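Local coordinates for protein beta-1,4-galactanase (Thielavia heterothallica, PDB 1HJS) that hydrolyses (1->4)-beta-D-galactosidic linkages in type I arabinogalactans, as a family 53 glycoside hydrolase of clan GH-A, at residues A[238-248]-A[287-296]; A[270-281]-A[323-332]. All blocks are in the same frame, centred on the assembly; numbering follows the deposited sequence. Where two conformers were deposited one is given.

Contact 1 (A[238-248]-A[287-296])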
loop_
_atom_site.group_PDB
_atom_site.type_symbol
_atom_site.label_atom_id
_atom_site.label_comp_id
_atom_site.label_asym_id
_atom_site.label_seq_id
_atom_site.Cartn_x
_atom_site.Cartn_y
_atom_site.Cartn_z
ATOM N N ASN A 238 -10.263 12.503 11.875
ATOM C CA ASN A 238 -9.546 13.614 11.246
ATOM C C ASN A 238 -8.084 13.329 10.871
ATOM O O ASN A 238 -7.221 14.192 11.028
ATOM C CB ASN A 238 -9.603 14.834 12.170
ATOM C CG ASN A 238 -9.083 16.104 11.510
ATOM O OD1 ASN A 238 -8.340 16.870 12.122
ATOM N ND2 ASN A 238 -9.482 16.338 10.266
ATOM N N LYS A 239 -7.805 12.133 10.356
ATOM C CA LYS A 239 -6.442 11.780 9.949
ATOM C C LYS A 239 -6.336 11.925 8.437
ATOM O O LYS A 239 -7.354 11.962 7.749
ATOM C CB LYS A 239 -6.126 10.326 10.326
ATOM C CG LYS A 239 -5.977 10.083 11.819
ATOM C CD LYS A 239 -4.823 10.898 12.381
ATOM C CE LYS A 239 -4.630 10.645 13.864
ATOM N NZ LYS A 239 -3.495 11.462 14.397
ATOM N N GLU A 240 -5.119 12.024 7.909
ATOM C CA GLU A 240 -4.976 12.118 6.461
ATOM C C GLU A 240 -5.402 10.756 5.936
ATOM O O GLU A 240 -5.151 9.736 6.571
ATOM C CB GLU A 240 -3.533 12.420 6.059
ATOM C CG GLU A 240 -3.071 13.813 6.456
ATOM C CD GLU A 240 -1.884 14.287 5.635
ATOM O OE1 GLU A 240 -0.926 13.507 5.474
ATOM O OE2 GLU A 240 -1.912 15.441 5.154
ATOM N N ILE A 241 -6.046 10.743 4.775
ATOM C CA ILE A 241 -6.553 9.502 4.207
ATOM C C ILE A 241 -6.036 9.201 2.806
ATOM O O ILE A 241 -5.826 10.106 1.999
ATOM C CB ILE A 241 -8.093 9.549 4.186
ATOM C CG1 ILE A 241 -8.612 9.527 5.626
ATOM C CG2 ILE A 241 -8.659 8.409 3.353
ATOM C CD1 ILE A 241 -10.056 9.936 5.753
ATOM N N ALA A 242 -5.837 7.919 2.522
ATOM C CA ALA A 242 -5.359 7.516 1.207
ATOM C C ALA A 242 -5.784 6.112 0.811
ATOM O O ALA A 242 -5.931 5.221 1.654
ATOM C CB ALA A 242 -3.835 7.614 1.151
ATOM N N VAL A 243 -5.997 5.928 -0.487
ATOM C CA VAL A 243 -6.318 4.620 -1.029
ATOM C C VAL A 243 -4.910 4.176 -1.402
ATOM O O VAL A 243 -4.308 4.725 -2.324
ATOM C CB VAL A 243 -7.195 4.722 -2.291
ATOM C CG1 VAL A 243 -7.265 3.366 -2.987
ATOM C CG2 VAL A 243 -8.606 5.181 -1.905
ATOM N N VAL A 244 -4.382 3.206 -0.668
ATOM C CA VAL A 244 -3.016 2.751 -0.891
ATOM C C VAL A 244 -2.849 1.548 -1.810
ATOM O O VAL A 244 -1.728 1.141 -2.107
ATOM C CB VAL A 244 -2.323 2.485 0.463
ATOM C CG1 VAL A 244 -2.369 3.749 1.300
ATOM C CG2 VAL A 244 -3.016 1.353 1.208
ATOM N N GLU A 245 -3.965 0.990 -2.262
ATOM C CA GLU A 245 -3.950 -0.141 -3.187
ATOM C C GLU A 245 -5.235 -0.124 -4.001
ATOM O O GLU A 245 -6.321 0.003 -3.442
ATOM C CB GLU A 245 -3.857 -1.478 -2.441
ATOM C CG GLU A 245 -2.445 -1.895 -2.043
ATOM C CD GLU A 245 -2.376 -3.329 -1.549
ATOM O OE1 GLU A 245 -3.132 -4.180 -2.076
ATOM O OE2 GLU A 245 -1.558 -3.614 -0.647
ATOM N N THR A 246 -5.104 -0.229 -5.319
ATOM C CA THR A 246 -6.260 -0.276 -6.207
ATOM C C THR A 246 -5.809 -0.785 -7.575
ATOM O O THR A 246 -4.627 -0.691 -7.929
ATOM C CB THR A 246 -6.951 1.108 -6.344
ATOM O OG1 THR A 246 -8.243 0.942 -6.950
ATOM C CG2 THR A 246 -6.116 2.051 -7.204
ATOM N N ASN A 247 -6.756 -1.342 -8.323
ATOM C CA ASN A 247 -6.512 -1.905 -9.650
ATOM C C ASN A 247 -7.780 -1.741 -10.489
ATOM O O ASN A 247 -8.877 -1.593 -9.947
ATOM C CB ASN A 247 -6.283 -3.424 -9.573
ATOM C CG ASN A 247 -4.840 -3.830 -9.315
ATOM O OD1 ASN A 247 -4.569 -5.016 -9.127
ATOM N ND2 ASN A 247 -3.916 -2.873 -9.321
ATOM N N TRP A 248 -7.608 -1.762 -11.808
ATOM C CA TRP A 248 -8.722 -1.761 -12.753
ATOM C C TRP A 248 -8.200 -2.582 -13.923
ATOM O O TRP A 248 -7.104 -2.338 -14.430
ATOM C CB TRP A 248 -9.138 -0.375 -13.237
ATOM C CG TRP A 248 -10.346 -0.508 -14.128
ATOM C CD1 TRP A 248 -10.358 -0.554 -15.494
ATOM C CD2 TRP A 248 -11.697 -0.741 -13.709
ATOM N NE1 TRP A 248 -11.633 -0.804 -15.950
ATOM C CE2 TRP A 248 -12.474 -0.922 -14.876
ATOM C CE3 TRP A 248 -12.328 -0.819 -12.457
ATOM C CZ2 TRP A 248 -13.852 -1.177 -14.832
ATOM C CZ3 TRP A 248 -13.698 -1.072 -12.410
ATOM C CH2 TRP A 248 -14.444 -1.249 -13.595
ATOM N N VAL A 287 -12.675 14.094 -0.039
ATOM C CA VAL A 287 -12.718 13.777 1.381
ATOM C C VAL A 287 -11.804 14.705 2.169
ATOM O O VAL A 287 -10.732 15.080 1.698
ATOM C CB VAL A 287 -12.283 12.313 1.628
ATOM C CG1 VAL A 287 -12.270 12.004 3.127
ATOM C CG2 VAL A 287 -13.231 11.373 0.910
ATOM N N SER A 288 -12.243 15.091 3.362
ATOM C CA SER A 288 -11.439 15.958 4.210
ATOM C C SER A 288 -10.101 15.271 4.481
ATOM O O SER A 288 -10.052 14.180 5.045
ATOM C CB SER A 288 -12.164 16.235 5.531
ATOM O OG SER A 288 -11.377 17.058 6.375
ATOM N N ARG A 289 -9.021 15.922 4.066
ATOM C CA ARG A 289 -7.671 15.400 4.235
ATOM C C ARG A 289 -7.393 14.149 3.402
ATOM O O ARG A 289 -6.529 13.346 3.765
ATOM C CB ARG A 289 -7.385 15.101 5.711
ATOM C CG ARG A 289 -7.741 16.241 6.653
ATOM C CD ARG A 289 -7.129 16.021 8.023
ATOM N NE ARG A 289 -5.843 16.698 8.142
ATOM C CZ ARG A 289 -4.985 16.525 9.145
ATOM N NH1 ARG A 289 -5.263 15.680 10.131
ATOM N NH2 ARG A 289 -3.848 17.211 9.169
ATOM N N GLY A 290 -8.135 13.974 2.309
ATOM C CA GLY A 290 -7.895 12.840 1.425
ATOM C C GLY A 290 -6.680 13.290 0.634
ATOM O O GLY A 290 -6.768 14.254 -0.135
ATOM N N VAL A 291 -5.552 12.609 0.801
ATOM C CA VAL A 291 -4.334 13.054 0.138
ATOM C C VAL A 291 -3.595 12.123 -0.813
ATOM O O VAL A 291 -2.625 12.549 -1.443
ATOM C CB VAL A 291 -3.313 13.515 1.190
ATOM C CG1 VAL A 291 -3.900 14.634 2.023
ATOM C CG2 VAL A 291 -2.930 12.343 2.083
ATOM N N GLY A 292 -4.017 10.873 -0.939
ATOM C CA GLY A 292 -3.272 10.000 -1.830
ATOM C C GLY A 292 -3.974 8.818 -2.467
ATOM O O GLY A 292 -5.017 8.355 -2.001
ATOM N N LEU A 293 -3.376 8.343 -3.554
ATOM C CA LEU A 293 -3.872 7.190 -4.293
ATOM C C LEU A 293 -2.668 6.442 -4.836
ATOM O O LEU A 293 -1.774 7.045 -5.434
ATOM C CB LEU A 293 -4.774 7.627 -5.451
ATOM C CG LEU A 293 -5.379 6.505 -6.311
ATOM C CD1 LEU A 293 -6.577 7.033 -7.075
ATOM C CD2 LEU A 293 -4.336 5.962 -7.282
ATOM N N PHE A 294 -2.639 5.131 -4.619
ATOM C CA PHE A 294 -1.547 4.303 -5.116
ATOM C C PHE A 294 -2.084 3.113 -5.896
ATOM O O PHE A 294 -2.860 2.322 -5.363
ATOM C CB PHE A 294 -0.690 3.781 -3.963
ATOM C CG PHE A 294 0.106 4.848 -3.261
ATOM C CD1 PHE A 294 -0.510 5.725 -2.375
ATOM C CD2 PHE A 294 1.473 4.971 -3.493
ATOM C CE1 PHE A 294 0.229 6.722 -1.724
ATOM C CE2 PHE A 294 2.224 5.963 -2.850
ATOM C CZ PHE A 294 1.599 6.840 -1.964
ATOM N N TYR A 295 -1.669 2.988 -7.152
ATOM C CA TYR A 295 -2.092 1.864 -7.986
ATOM C C TYR A 295 -1.181 0.699 -7.611
ATOM O O TYR A 295 0.027 0.886 -7.468
ATOM C CB TYR A 295 -1.911 2.191 -9.469
ATOM C CG TYR A 295 -2.647 1.227 -10.373
ATOM C CD1 TYR A 295 -3.972 1.461 -10.736
ATOM C CD2 TYR A 295 -2.039 0.056 -10.816
ATOM C CE1 TYR A 295 -4.677 0.551 -11.518
ATOM C CE2 TYR A 295 -2.739 -0.869 -11.606
ATOM C CZ TYR A 295 -4.055 -0.612 -11.948
ATOM O OH TYR A 295 -4.760 -1.513 -12.704
ATOM N N TRP A 296 -1.729 -0.502 -7.462
ATOM C CA TRP A 296 -0.887 -1.625 -7.063
ATOM C C TRP A 296 -0.245 -2.434 -8.186
ATOM O O TRP A 296 -0.940 -3.035 -9.010
ATOM C CB TRP A 296 -1.665 -2.584 -6.154
ATOM C CG TRP A 296 -0.767 -3.540 -5.416
ATOM C CD1 TRP A 296 0.145 -3.223 -4.449
ATOM C CD2 TRP A 296 -0.673 -4.958 -5.604
ATOM N NE1 TRP A 296 0.801 -4.353 -4.025
ATOM C CE2 TRP A 296 0.319 -5.434 -4.717
ATOM C CE3 TRP A 296 -1.330 -5.876 -6.438
ATOM C CZ2 TRP A 296 0.672 -6.789 -4.639
ATOM C CZ3 TRP A 296 -0.979 -7.221 -6.363
ATOM C CH2 TRP A 296 0.014 -7.666 -5.470
HETATM O O HOH W 1 -9.693 13.446 7.552
#
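Val243 N donates to Gly292 O and Val243 O accepts from Phe294 N, part of a parallel ladder in which strands 240-245 and 290-296 run 21° apart, with a beta bulge where Ile241 and Ala242 face Gly290 and Gly292. Gly292 suits its place, because a CB there would press on the Ala242 methyl. At the start of the strands the arm of Arg289, bent at chi3, brings NH1 to Asn238 O at 2.6 Å, in the guanidinium plane, while Glu240 CG lies over one face of that group. At the other end Tyr295 leaves its strand with CG anti to the backbone N (chi1 -165°), which sets Thr246 O over one face of the ring, 3.5 Å above its plane. Its OH accepts from Trp248 N at 3.0 Å, nearly straight, and is also bonded to Asn313 O. A phenylalanine in its place would probably keep the ring packing but leave Trp248 N without its acceptor. Asn247 ND2 reaches Trp296 O in plane, on a lone pair, at 3.0 Å. The nucleophile Glu245 runs alongside Trp296, carboxylate and indole planes 20° apart, with CD 3.8 Å from Trp296 CD1; Tyr214 and Arg45 hold its oxygens. Glu245 therefore lies at the C-terminal side of the barrel, where clan GH-A enzymes carry their catalytic acids, with Trp296 along one side and Glu135, the proton donor, close by.

Contact 2 (A[270-281]-A[323-332])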
loop_
_atom_site.group_PDB
_atom_site.type_symbol
_atom_site.label_atom_id
_atom_site.label_comp_id
_atom_site.label_asym_id
_atom_site.label_seq_id
_atom_site.Cartn_x
_atom_site.Cartn_y
_atom_site.Cartn_z
ATOM N N PRO A 270 -7.330 0.281 -21.382
ATOM C CA PRO A 270 -6.504 1.344 -20.800
ATOM C C PRO A 270 -7.349 2.590 -20.553
ATOM O O PRO A 270 -7.184 3.277 -19.545
ATOM C CB PRO A 270 -5.432 1.565 -21.862
ATOM C CG PRO A 270 -5.250 0.182 -22.425
ATOM C CD PRO A 270 -6.686 -0.286 -22.580
ATOM N N GLU A 271 -8.259 2.876 -21.481
ATOM C CA GLU A 271 -9.137 4.035 -21.354
ATOM C C GLU A 271 -9.984 3.873 -20.093
ATOM O O GLU A 271 -10.191 4.827 -19.337
ATOM C CB GLU A 271 -10.056 4.146 -22.578
ATOM C CG GLU A 271 -9.363 4.502 -23.895
ATOM C CD GLU A 271 -8.400 3.433 -24.397
ATOM O OE1 GLU A 271 -8.711 2.229 -24.277
ATOM O OE2 GLU A 271 -7.334 3.802 -24.937
ATOM N N GLY A 272 -10.475 2.655 -19.881
ATOM C CA GLY A 272 -11.281 2.368 -18.707
ATOM C C GLY A 272 -10.469 2.549 -17.435
ATOM O O GLY A 272 -10.982 3.056 -16.435
ATOM N N GLN A 273 -9.203 2.130 -17.465
ATOM C CA GLN A 273 -8.336 2.282 -16.300
ATOM C C GLN A 273 -8.190 3.746 -15.916
ATOM O O GLN A 273 -8.246 4.091 -14.736
ATOM C CB GLN A 273 -6.933 1.733 -16.568
ATOM C CG GLN A 273 -6.819 0.240 -16.691
ATOM C CD GLN A 273 -5.366 -0.199 -16.751
ATOM O OE1 GLN A 273 -4.558 0.401 -17.464
ATOM N NE2 GLN A 273 -5.028 -1.245 -16.008
ATOM N N THR A 274 -7.984 4.609 -16.908
ATOM C CA THR A 274 -7.809 6.027 -16.617
ATOM C C THR A 274 -9.066 6.604 -15.982
ATOM O O THR A 274 -8.980 7.430 -15.077
ATOM C CB THR A 274 -7.456 6.850 -17.881
ATOM O OG1 THR A 274 -8.604 6.952 -18.727
ATOM C CG2 THR A 274 -6.332 6.182 -18.650
ATOM N N THR A 275 -10.232 6.164 -16.446
ATOM C CA THR A 275 -11.487 6.658 -15.895
ATOM C C THR A 275 -11.646 6.225 -14.444
ATOM O O THR A 275 -11.956 7.041 -13.577
ATOM C CB THR A 275 -12.701 6.147 -16.700
ATOM O OG1 THR A 275 -12.642 6.677 -18.031
ATOM C CG2 THR A 275 -14.005 6.578 -16.036
ATOM N N PHE A 276 -11.431 4.938 -14.180
ATOM C CA PHE A 276 -11.558 4.417 -12.824
ATOM C C PHE A 276 -10.566 5.081 -11.874
ATOM O O PHE A 276 -10.940 5.552 -10.801
ATOM C CB PHE A 276 -11.327 2.902 -12.805
ATOM C CG PHE A 276 -11.441 2.289 -11.432
ATOM C CD1 PHE A 276 -12.686 2.094 -10.846
ATOM C CD2 PHE A 276 -10.300 1.916 -10.724
ATOM C CE1 PHE A 276 -12.800 1.530 -9.574
ATOM C CE2 PHE A 276 -10.400 1.352 -9.449
ATOM C CZ PHE A 276 -11.651 1.158 -8.872
ATOM N N ILE A 277 -9.296 5.102 -12.265
ATOM C CA ILE A 277 -8.261 5.704 -11.430
ATOM C C ILE A 277 -8.563 7.171 -11.144
ATOM O O ILE A 277 -8.447 7.619 -10.009
ATOM C CB ILE A 277 -6.871 5.585 -12.097
ATOM C CG1 ILE A 277 -6.486 4.107 -12.220
ATOM C CG2 ILE A 277 -5.825 6.345 -11.282
ATOM C CD1 ILE A 277 -5.225 3.848 -13.019
ATOM N N THR A 278 -8.955 7.915 -12.176
ATOM C CA THR A 278 -9.268 9.331 -12.010
ATOM C C THR A 278 -10.464 9.506 -11.070
ATOM O O THR A 278 -10.483 10.416 -10.236
ATOM C CB THR A 278 -9.571 9.990 -13.376
ATOM O OG1 THR A 278 -8.423 9.864 -14.235
ATOM C CG2 THR A 278 -9.896 11.464 -13.199
ATOM N N ASN A 279 -11.456 8.632 -11.199
ATOM C CA ASN A 279 -12.632 8.710 -10.340
ATOM C C ASN A 279 -12.288 8.405 -8.888
ATOM O O ASN A 279 -12.726 9.113 -7.981
ATOM C CB ASN A 279 -13.724 7.758 -10.838
ATOM C CG ASN A 279 -14.415 8.276 -12.086
ATOM O OD1 ASN A 279 -14.151 9.393 -12.539
ATOM N ND2 ASN A 279 -15.313 7.471 -12.644
ATOM N N VAL A 280 -11.503 7.355 -8.656
ATOM C CA VAL A 280 -11.125 7.019 -7.282
ATOM C C VAL A 280 -10.283 8.156 -6.706
ATOM O O VAL A 280 -10.432 8.523 -5.541
ATOM C CB VAL A 280 -10.313 5.702 -7.215
ATOM C CG1 VAL A 280 -9.824 5.463 -5.787
ATOM C CG2 VAL A 280 -11.175 4.535 -7.683
ATOM N N ALA A 281 -9.408 8.721 -7.532
ATOM C CA ALA A 281 -8.553 9.819 -7.090
ATOM C C ALA A 281 -9.404 10.997 -6.646
ATOM O O ALA A 281 -9.163 11.596 -5.595
ATOM C CB ALA A 281 -7.616 10.250 -8.220
ATOM N N LEU A 323 1.473 1.555 -21.025
ATOM C CA LEU A 323 0.263 1.783 -21.798
ATOM C C LEU A 323 -0.138 3.247 -21.657
ATOM O O LEU A 323 0.378 3.966 -20.797
ATOM C CB LEU A 323 -0.866 0.875 -21.302
ATOM C CG LEU A 323 -0.590 -0.628 -21.397
ATOM C CD1 LEU A 323 -1.793 -1.405 -20.899
ATOM C CD2 LEU A 323 -0.272 -1.000 -22.848
ATOM N N SER A 324 -1.063 3.685 -22.501
ATOM C CA SER A 324 -1.530 5.067 -22.487
ATOM C C SER A 324 -2.154 5.482 -21.155
ATOM O O SER A 324 -2.188 6.667 -20.821
ATOM C CB SER A 324 -2.551 5.276 -23.606
ATOM O OG SER A 324 -3.668 4.424 -23.419
ATOM N N SER A 325 -2.653 4.514 -20.398
ATOM C CA SER A 325 -3.291 4.815 -19.121
ATOM C C SER A 325 -2.336 5.331 -18.041
ATOM O O SER A 325 -2.764 5.995 -17.101
ATOM C CB SER A 325 -4.012 3.570 -18.605
ATOM O OG SER A 325 -3.121 2.469 -18.562
ATOM N N LEU A 326 -1.047 5.043 -18.179
ATOM C CA LEU A 326 -0.069 5.463 -17.177
ATOM C C LEU A 326 0.007 6.982 -17.006
ATOM O O LEU A 326 0.378 7.474 -15.939
ATOM C CB LEU A 326 1.319 4.904 -17.530
ATOM C CG LEU A 326 2.335 4.820 -16.380
ATOM C CD1 LEU A 326 1.823 3.885 -15.285
ATOM C CD2 LEU A 326 3.670 4.347 -16.912
ATOM N N SER A 327 -0.350 7.727 -18.049
ATOM C CA SER A 327 -0.298 9.185 -17.973
ATOM C C SER A 327 -1.385 9.775 -17.077
ATOM O O SER A 327 -1.408 10.982 -16.839
ATOM C CB SER A 327 -0.414 9.795 -19.374
ATOM O OG SER A 327 -1.685 9.518 -19.940
ATOM N N VAL A 328 -2.283 8.928 -16.582
ATOM C CA VAL A 328 -3.362 9.393 -15.718
ATOM C C VAL A 328 -2.810 10.116 -14.492
ATOM O O VAL A 328 -3.432 11.037 -13.964
ATOM C CB VAL A 328 -4.259 8.213 -15.253
ATOM C CG1 VAL A 328 -3.490 7.300 -14.310
ATOM C CG2 VAL A 328 -5.518 8.750 -14.579
ATOM N N PHE A 329 -1.625 9.710 -14.049
ATOM C CA PHE A 329 -1.014 10.328 -12.878
ATOM C C PHE A 329 -0.624 11.786 -13.096
ATOM O O PHE A 329 -0.249 12.490 -12.156
ATOM C CB PHE A 329 0.179 9.488 -12.431
ATOM C CG PHE A 329 -0.212 8.120 -11.957
ATOM C CD1 PHE A 329 -0.841 7.954 -10.722
ATOM C CD2 PHE A 329 -0.022 7.009 -12.767
ATOM C CE1 PHE A 329 -1.274 6.698 -10.306
ATOM C CE2 PHE A 329 -0.452 5.750 -12.364
ATOM C CZ PHE A 329 -1.081 5.595 -11.127
ATOM N N GLN A 330 -0.732 12.240 -14.340
ATOM C CA GLN A 330 -0.425 13.626 -14.676
ATOM C C GLN A 330 -1.682 14.481 -14.535
ATOM O O GLN A 330 -1.614 15.707 -14.613
ATOM C CB GLN A 330 0.053 13.732 -16.127
ATOM C CG GLN A 330 1.441 13.181 -16.399
ATOM C CD GLN A 330 1.807 13.240 -17.871
ATOM O OE1 GLN A 330 2.974 13.085 -18.242
ATOM N NE2 GLN A 330 0.811 13.453 -18.722
ATOM N N ARG A 331 -2.825 13.834 -14.324
ATOM C CA ARG A 331 -4.090 14.554 -14.256
ATOM C C ARG A 331 -4.899 14.449 -12.966
ATOM O O ARG A 331 -6.072 14.821 -12.954
ATOM C CB ARG A 331 -4.969 14.114 -15.432
ATOM C CG ARG A 331 -4.252 14.145 -16.782
ATOM C CD ARG A 331 -5.198 13.815 -17.931
ATOM N NE ARG A 331 -5.598 12.410 -17.964
ATOM C CZ ARG A 331 -4.861 11.429 -18.479
ATOM N NH1 ARG A 331 -3.673 11.693 -19.011
ATOM N NH2 ARG A 331 -5.319 10.185 -18.479
ATOM N N ILE A 332 -4.288 13.959 -11.891
ATOM C CA ILE A 332 -5.000 13.821 -10.619
ATOM C C ILE A 332 -4.297 14.507 -9.450
ATOM O O ILE A 332 -3.220 15.089 -9.672
ATOM C CB ILE A 332 -5.207 12.334 -10.259
ATOM C CG1 ILE A 332 -3.856 11.632 -10.122
ATOM C CG2 ILE A 332 -6.059 11.659 -11.323
ATOM C CD1 ILE A 332 -3.954 10.179 -9.720
ATOM O OXT ILE A 332 -4.838 14.459 -8.322
HETATM O O HOH W 2 -7.734 11.156 -16.675
#
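Gln273 and Ser325 meet through their polar ends: the glutamine chain extends from helix 270-285, and Ser325 OG donates to Gln273 OE1 at 2.7 Å, nearly along the C=O axis. Ser325 OG sits between its backbone N and carbonyl carbon (chi1 54°), a turn that aims the short hydroxyl at the helix. A serine fits here because it supplies a donor with little bulk, and its CB can rest 3.3 Å from Pro270 O. The amide's other end is used as well, since Gln273 NE2 bonds to Trp248 O and Thr314 O, so both ends of the buried amide are satisfied. Beside this pair the Thr274 methyl CG2 presses on the backbone of Ser325, 3.4 Å from Ser325 CA, while Thr274 OG1 turns back to Glu271 O.

Farther along, Val328 spreads its two branches over the helix. Its CG1 meets Ile277 CG2 at 3.9 Å, the two side chains crossing obliquely, and its CG2 slides past Thr278 in the opposite direction, 3.1 Å from Thr278 OG1. That hydroxyl donates to Thr274 O at 2.6 Å, a helix-internal bond that lets threonine offer the valine a side chain whose polar atom is already engaged. A water donates to Thr278 OG1 and accepts from Arg331 NE, linking the helix to the arginine, whose NH1 holds Ser327 OG in the guanidinium plane. Val328 CA lies over one face of the same group. At the C-terminus, Ile332 CG2 packs against the small Ala281 methyl at 3.7 Å.

Apolar branches therefore fill the middle of the seam between the helix and the 3-10 segment 324-330, whereas an amide-hydroxyl bond and a water bridge add polar ties, joining the C-terminal tail to the barrel's outer side.

Contacts 1 and 2 have centres about 15 Å apart and share the last beta-alpha-beta unit of the eight-stranded TIM barrel. Their segments alternate along the chain: 238-248, then 270-281 on helix 270-285, then 287-296, and finally 323-332. The helix lies between two parallel neighbouring strands in sequence and packs on their outer side, so contact 1 is the strand pair it covers and contact 2 is the tail laid on the helix. They touch directly, for Phe276 stacks on Trp248 and Leu293 reaches Ala281. Layering thus runs outward from the catalytic strand ends through the helix to the C-terminus.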